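Local coordinates for Mgp-operon protein 3 (Mycoplasma pneumoniae, PDB 6RJ1) that acts in cell adhesion as an extracellular adhesin of the bacterium and probably takes part in recognising host-cell sugars, at residues L476-V481 against A494-N499; D544-H549 against P797-V802. All blocks are in the same frame, centred on the assembly; numbering follows the deposited sequence.

Contact 1: L476-V481 against A494-N499; sequences LWYWVV and AKTELN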
loop_
_atom_site.group_PDB
_atom_site.type_symbol
_atom_site.label_atom_id
_atom_site.label_comp_id
_atom_site.label_asym_id
_atom_site.label_seq_id
_atom_site.Cartn_x
_atom_site.Cartn_y
_atom_site.Cartn_z
ATOM N N LEU A 476 -0.301 0.516 9.732
ATOM C CA LEU A 476 -0.502 1.725 10.514
ATOM C C LEU A 476 0.745 2.208 11.250
ATOM O O LEU A 476 0.749 3.313 11.808
ATOM C CB LEU A 476 -1.674 1.506 11.493
ATOM C CG LEU A 476 -3.095 1.789 10.968
ATOM C CD1 LEU A 476 -3.540 0.771 9.902
ATOM C CD2 LEU A 476 -4.088 1.755 12.092
ATOM N N TRP A 477 1.805 1.395 11.251
ATOM C CA TRP A 477 3.047 1.725 11.952
ATOM C C TRP A 477 4.288 1.138 11.277
ATOM O O TRP A 477 4.170 0.322 10.357
ATOM C CB TRP A 477 2.956 1.294 13.429
ATOM C CG TRP A 477 2.586 -0.148 13.598
ATOM C CD1 TRP A 477 3.403 -1.230 13.437
ATOM C CD2 TRP A 477 1.291 -0.666 13.939
ATOM N NE1 TRP A 477 2.706 -2.390 13.682
ATOM C CE2 TRP A 477 1.402 -2.075 13.980
ATOM C CE3 TRP A 477 0.053 -0.075 14.240
ATOM C CZ2 TRP A 477 0.318 -2.901 14.295
ATOM C CZ3 TRP A 477 -1.025 -0.895 14.544
ATOM C CH2 TRP A 477 -0.888 -2.290 14.563
ATOM N N TYR A 478 5.478 1.563 11.730
ATOM C CA TYR A 478 6.769 1.108 11.203
ATOM C C TYR A 478 7.826 1.171 12.297
ATOM O O TYR A 478 7.661 1.910 13.260
ATOM C CB TYR A 478 7.191 1.951 9.983
ATOM C CG TYR A 478 7.419 3.417 10.297
ATOM C CD1 TYR A 478 6.349 4.305 10.391
ATOM C CD2 TYR A 478 8.706 3.919 10.480
ATOM C CE1 TYR A 478 6.552 5.651 10.675
ATOM C CE2 TYR A 478 8.921 5.266 10.764
ATOM C CZ TYR A 478 7.840 6.130 10.852
ATOM O OH TYR A 478 8.044 7.460 11.122
ATOM N N TRP A 479 8.910 0.421 12.146
ATOM C CA TRP A 479 9.971 0.394 13.145
ATOM C C TRP A 479 11.248 1.078 12.716
ATOM O O TRP A 479 11.606 1.035 11.548
ATOM C CB TRP A 479 10.297 -1.052 13.533
ATOM C CG TRP A 479 9.354 -1.623 14.536
ATOM C CD1 TRP A 479 9.473 -1.574 15.893
ATOM C CD2 TRP A 479 8.136 -2.327 14.263
ATOM N NE1 TRP A 479 8.399 -2.200 16.486
ATOM C CE2 TRP A 479 7.574 -2.695 15.507
ATOM C CE3 TRP A 479 7.463 -2.690 13.084
ATOM C CZ2 TRP A 479 6.372 -3.402 15.605
ATOM C CZ3 TRP A 479 6.274 -3.393 13.184
ATOM C CH2 TRP A 479 5.740 -3.742 14.430
ATOM N N VAL A 480 11.922 1.708 13.675
ATOM C CA VAL A 480 13.257 2.290 13.593
ATOM C C VAL A 480 13.882 1.837 14.930
ATOM O O VAL A 480 13.548 2.373 15.998
ATOM C CB VAL A 480 13.336 3.829 13.384
ATOM C CG1 VAL A 480 14.792 4.301 13.431
ATOM C CG2 VAL A 480 12.688 4.253 12.075
ATOM N N VAL A 481 14.683 0.771 14.873
ATOM C CA VAL A 481 15.290 0.178 16.067
ATOM C C VAL A 481 16.806 0.212 16.003
ATOM O O VAL A 481 17.383 0.197 14.916
ATOM C CB VAL A 481 14.755 -1.260 16.365
ATOM C CG1 VAL A 481 13.293 -1.238 16.777
ATOM C CG2 VAL A 481 14.958 -2.198 15.178
ATOM N N ALA A 494 0.319 7.842 11.407
ATOM C CA ALA A 494 -0.543 8.988 11.713
ATOM C C ALA A 494 0.220 10.097 12.437
ATOM O O ALA A 494 -0.246 11.236 12.471
ATOM C CB ALA A 494 -1.742 8.543 12.543
ATOM N N LYS A 495 1.375 9.759 13.035
ATOM C CA LYS A 495 2.253 10.703 13.736
ATOM C C LYS A 495 3.503 11.020 12.877
ATOM O O LYS A 495 4.420 11.694 13.352
ATOM C CB LYS A 495 2.638 10.170 15.121
ATOM C CG LYS A 495 1.549 10.348 16.165
ATOM C CD LYS A 495 1.830 9.582 17.454
ATOM C CE LYS A 495 2.714 10.330 18.422
ATOM N NZ LYS A 495 2.664 9.742 19.792
ATOM N N THR A 496 3.527 10.536 11.606
ATOM C CA THR A 496 4.606 10.799 10.656
ATOM C C THR A 496 4.053 11.641 9.512
ATOM O O THR A 496 3.391 11.121 8.607
ATOM C CB THR A 496 5.305 9.513 10.188
ATOM O OG1 THR A 496 5.639 8.708 11.315
ATOM C CG2 THR A 496 6.563 9.801 9.387
ATOM N N GLU A 497 4.297 12.956 9.587
ATOM C CA GLU A 497 3.876 13.936 8.600
ATOM C C GLU A 497 4.837 13.869 7.414
ATOM O O GLU A 497 6.053 13.980 7.580
ATOM C CB GLU A 497 3.840 15.339 9.224
ATOM C CG GLU A 497 3.129 16.400 8.397
ATOM C CD GLU A 497 3.403 17.811 8.888
ATOM O OE1 GLU A 497 4.493 18.351 8.584
ATOM O OE2 GLU A 497 2.531 18.373 9.591
ATOM N N LEU A 498 4.286 13.632 6.225
ATOM C CA LEU A 498 5.064 13.531 4.997
ATOM C C LEU A 498 4.805 14.742 4.117
ATOM O O LEU A 498 3.809 15.451 4.301
ATOM C CB LEU A 498 4.709 12.236 4.227
ATOM C CG LEU A 498 4.895 10.900 4.967
ATOM C CD1 LEU A 498 4.465 9.748 4.121
ATOM C CD2 LEU A 498 6.336 10.675 5.401
ATOM N N ASN A 499 5.731 15.002 3.192
ATOM C CA ASN A 499 5.585 16.059 2.208
ATOM C C ASN A 499 4.838 15.407 1.049
ATOM O O ASN A 499 5.262 14.364 0.541
ATOM C CB ASN A 499 6.944 16.594 1.774
ATOM C CG ASN A 499 6.914 17.773 0.830
ATOM O OD1 ASN A 499 5.891 18.139 0.239
ATOM N ND2 ASN A 499 8.057 18.394 0.662
HETATM O O HOH W 1 -1.043 5.276 11.800
#

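Contact 2: D544-H549 against P797-V802; sequences DVVADH and PNYSAV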
loop_
_atom_site.group_PDB
_atom_site.type_symbol
_atom_site.label_atom_id
_atom_site.label_comp_id
_atom_site.label_asym_id
_atom_site.label_seq_id
_atom_site.Cartn_x
_atom_site.Cartn_y
_atom_site.Cartn_z
ATOM N N ASP A 544 14.770 0.628 0.676
ATOM C CA ASP A 544 16.161 0.295 0.394
ATOM C C ASP A 544 17.098 1.401 0.877
ATOM O O ASP A 544 16.655 2.526 1.102
ATOM C CB ASP A 544 16.374 0.002 -1.109
ATOM C CG ASP A 544 17.594 -0.852 -1.436
ATOM O OD1 ASP A 544 18.216 -1.405 -0.489
ATOM O OD2 ASP A 544 17.928 -0.973 -2.637
ATOM N N VAL A 545 18.387 1.067 1.065
ATOM C CA VAL A 545 19.401 2.034 1.479
ATOM C C VAL A 545 20.337 2.354 0.302
ATOM O O VAL A 545 20.667 1.473 -0.497
ATOM C CB VAL A 545 20.156 1.673 2.789
ATOM C CG1 VAL A 545 19.194 1.530 3.966
ATOM C CG2 VAL A 545 21.012 0.418 2.632
ATOM N N VAL A 546 20.716 3.626 0.178
ATOM C CA VAL A 546 21.586 4.132 -0.887
ATOM C C VAL A 546 22.190 5.469 -0.431
ATOM O O VAL A 546 21.469 6.306 0.116
ATOM C CB VAL A 546 20.859 4.201 -2.279
ATOM C CG1 VAL A 546 19.603 5.079 -2.244
ATOM C CG2 VAL A 546 21.801 4.622 -3.404
ATOM N N ALA A 547 23.517 5.644 -0.618
ATOM C CA ALA A 547 24.272 6.848 -0.241
ATOM C C ALA A 547 23.964 7.317 1.197
ATOM O O ALA A 547 23.636 8.490 1.408
ATOM C CB ALA A 547 24.032 7.970 -1.254
ATOM N N ASP A 548 24.036 6.363 2.171
ATOM C CA ASP A 548 23.781 6.537 3.616
ATOM C C ASP A 548 22.367 7.083 3.933
ATOM O O ASP A 548 22.143 7.675 4.995
ATOM C CB ASP A 548 24.882 7.389 4.291
ATOM C CG ASP A 548 26.278 6.802 4.218
ATOM O OD1 ASP A 548 26.431 5.588 4.496
ATOM O OD2 ASP A 548 27.226 7.559 3.902
ATOM N N HIS A 549 21.411 6.829 3.033
ATOM C CA HIS A 549 20.031 7.284 3.156
ATOM C C HIS A 549 19.049 6.170 2.853
ATOM O O HIS A 549 19.348 5.280 2.053
ATOM C CB HIS A 549 19.777 8.443 2.183
ATOM C CG HIS A 549 20.331 9.758 2.629
ATOM N ND1 HIS A 549 21.694 10.010 2.620
ATOM C CD2 HIS A 549 19.684 10.865 3.058
ATOM C CE1 HIS A 549 21.833 11.244 3.071
ATOM N NE2 HIS A 549 20.651 11.803 3.339
ATOM N N PRO A 797 28.010 10.461 -7.897
ATOM C CA PRO A 797 27.334 9.526 -8.826
ATOM C C PRO A 797 25.829 9.422 -8.580
ATOM O O PRO A 797 25.402 9.313 -7.428
ATOM C CB PRO A 797 28.035 8.188 -8.567
ATOM C CG PRO A 797 28.598 8.301 -7.200
ATOM C CD PRO A 797 28.941 9.746 -6.997
ATOM N N ASN A 798 25.034 9.470 -9.665
ATOM C CA ASN A 798 23.570 9.415 -9.635
ATOM C C ASN A 798 23.025 8.095 -9.112
ATOM O O ASN A 798 23.651 7.046 -9.259
ATOM C CB ASN A 798 22.963 9.680 -11.025
ATOM C CG ASN A 798 23.299 11.001 -11.680
ATOM O OD1 ASN A 798 23.465 12.048 -11.035
ATOM N ND2 ASN A 798 23.382 10.975 -13.001
ATOM N N TYR A 799 21.828 8.155 -8.525
ATOM C CA TYR A 799 21.130 6.985 -8.021
ATOM C C TYR A 799 19.628 7.129 -8.158
ATOM O O TYR A 799 19.082 8.232 -8.050
ATOM C CB TYR A 799 21.559 6.600 -6.593
ATOM C CG TYR A 799 21.333 7.664 -5.545
ATOM C CD1 TYR A 799 20.140 7.722 -4.825
ATOM C CD2 TYR A 799 22.334 8.575 -5.223
ATOM C CE1 TYR A 799 19.936 8.683 -3.838
ATOM C CE2 TYR A 799 22.141 9.543 -4.240
ATOM C CZ TYR A 799 20.939 9.593 -3.552
ATOM O OH TYR A 799 20.751 10.544 -2.585
ATOM N N SER A 800 18.968 6.008 -8.421
ATOM C CA SER A 800 17.531 5.946 -8.601
ATOM C C SER A 800 16.979 4.709 -7.946
ATOM O O SER A 800 17.708 3.758 -7.707
ATOM C CB SER A 800 17.191 5.930 -10.089
ATOM O OG SER A 800 17.600 7.135 -10.713
ATOM N N ALA A 801 15.690 4.719 -7.661
ATOM C CA ALA A 801 14.994 3.565 -7.117
ATOM C C ALA A 801 13.908 3.217 -8.098
ATOM O O ALA A 801 13.309 4.109 -8.707
ATOM C CB ALA A 801 14.390 3.890 -5.768
ATOM N N VAL A 802 13.692 1.928 -8.316
ATOM C CA VAL A 802 12.632 1.520 -9.228
ATOM C C VAL A 802 11.669 0.592 -8.516
ATOM O O VAL A 802 12.031 -0.031 -7.517
ATOM C CB VAL A 802 13.095 0.964 -10.612
ATOM C CG1 VAL A 802 13.973 1.959 -11.375
ATOM C CG2 VAL A 802 13.768 -0.391 -10.483
#

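Contact 1: L476-V481 against A494-N499
Tyr478 and Thr496 meet hydroxyl to hydroxyl between two sheets. The strand 477-482 forms an antiparallel hairpin with 487-492, within a four-strand meander running from 457 to 492. This is consistent with a propeller blade, the class to which the MgpC adhesin family is assigned. The chain then leaves that meander, and 496-498 pairs in parallel with 723-732 in another sheet, so that 476-481 and 494-499 lie close without pairing as strands.

At the start of the first segment, Leu476 contributes its backbone. A water donates to Leu476 O at 2.7 Å and accepts from Ala494 N at 2.9 Å, bridging the two segments. The end of the Trp477 side chain then leads off from 494-499, and Trp479 further on takes no part; the side chains of both touch Ala490 of the hairpin partner. Tyr478, from the intervening position, carries the direct contact. Its CG lies between the backbone N and the carbonyl carbon, and with chi1 at 63° the hydroxyl end of the ring comes up to Thr496, whose side chain approaches from the opposite direction. Val480, next on the same face as Tyr478, packs with it against helix 701-712, through Leu704 and Arg708, while Tyr478 touches Ala707. The tyrosine ring also meets those of Trp493 and Trp725.

Thr496 OG1 sits at the edge of the phenol ring, in its plane, 3.3 Å from Tyr478 CE1. Beside it, Thr496 CG2 lies 3.3 Å from Tyr478 OH. Two bonds engage the threonine hydroxyl: it donates to the carbonyl oxygen of Trp492, and its OG1 accepts from Tyr478 OH at 2.7 Å.

Contact 2: D544-H549 against P797-V802
Val546 and Ala547 pack together against the ring of Tyr799. The two methyls of Val546 divide the near part of the side chain: CG1 lies 3.7 Å from Tyr799 CD1, and CG2 lies 3.7 Å from Tyr799 CG. With CG1 between its backbone N and carbonyl carbon (chi1 58°), CG2 is left anti to the N, and both branches reach the tyrosine. Ala547 CB supplies the remaining apolar touch, over the same side of the ring as the valine methyls but near its other corner, 3.9 Å from Tyr799 CE2.

Hydrogen bonds shape the first segment from within. Val546 to His549 is a type I' turn, with Ala547 and Asp548 in left-handed backbone conformation, a two-residue hairpin loop. It is closed by Val546 N to His549 O (2.9 Å) and His549 N to Val546 O (3.0 Å). His549 ND1 adds a nearly straight bond (165°) to Ala547 O, 2.7 Å away, which the oxygen receives close to the imidazole plane. Tyr799, for its part, directs its hydroxyl to Asp819.

The turn thus joins strands 538-546 and 549-563 of one sheet, and its Val546 also leans on Ala784 and Val786 of strand 779-786. That strand pairs antiparallel with 799-805 in a second sheet, while Tyr799 also touches Ile698 of strand 693-699.

Overall arrangement
Both contacts connect separate sheets and reach the same mixed sheet, contact 1 through strand 496-498 and contact 2 through strand 538-546. Their centres are about 20 Å apart and their nearest atoms about 11 Å, and they do not touch. Contact 1 lies deeper, about 14 Å from the centre of the chain against 21 Å, and joins parts close in sequence by polar means. Contact 2 brings together segments 248 residues apart. Its contact is apolar across the interface, with the polar bonds of its side chains made within the first segment or to residues outside the two segments, and it includes an exposed alanine alongside two buried residues.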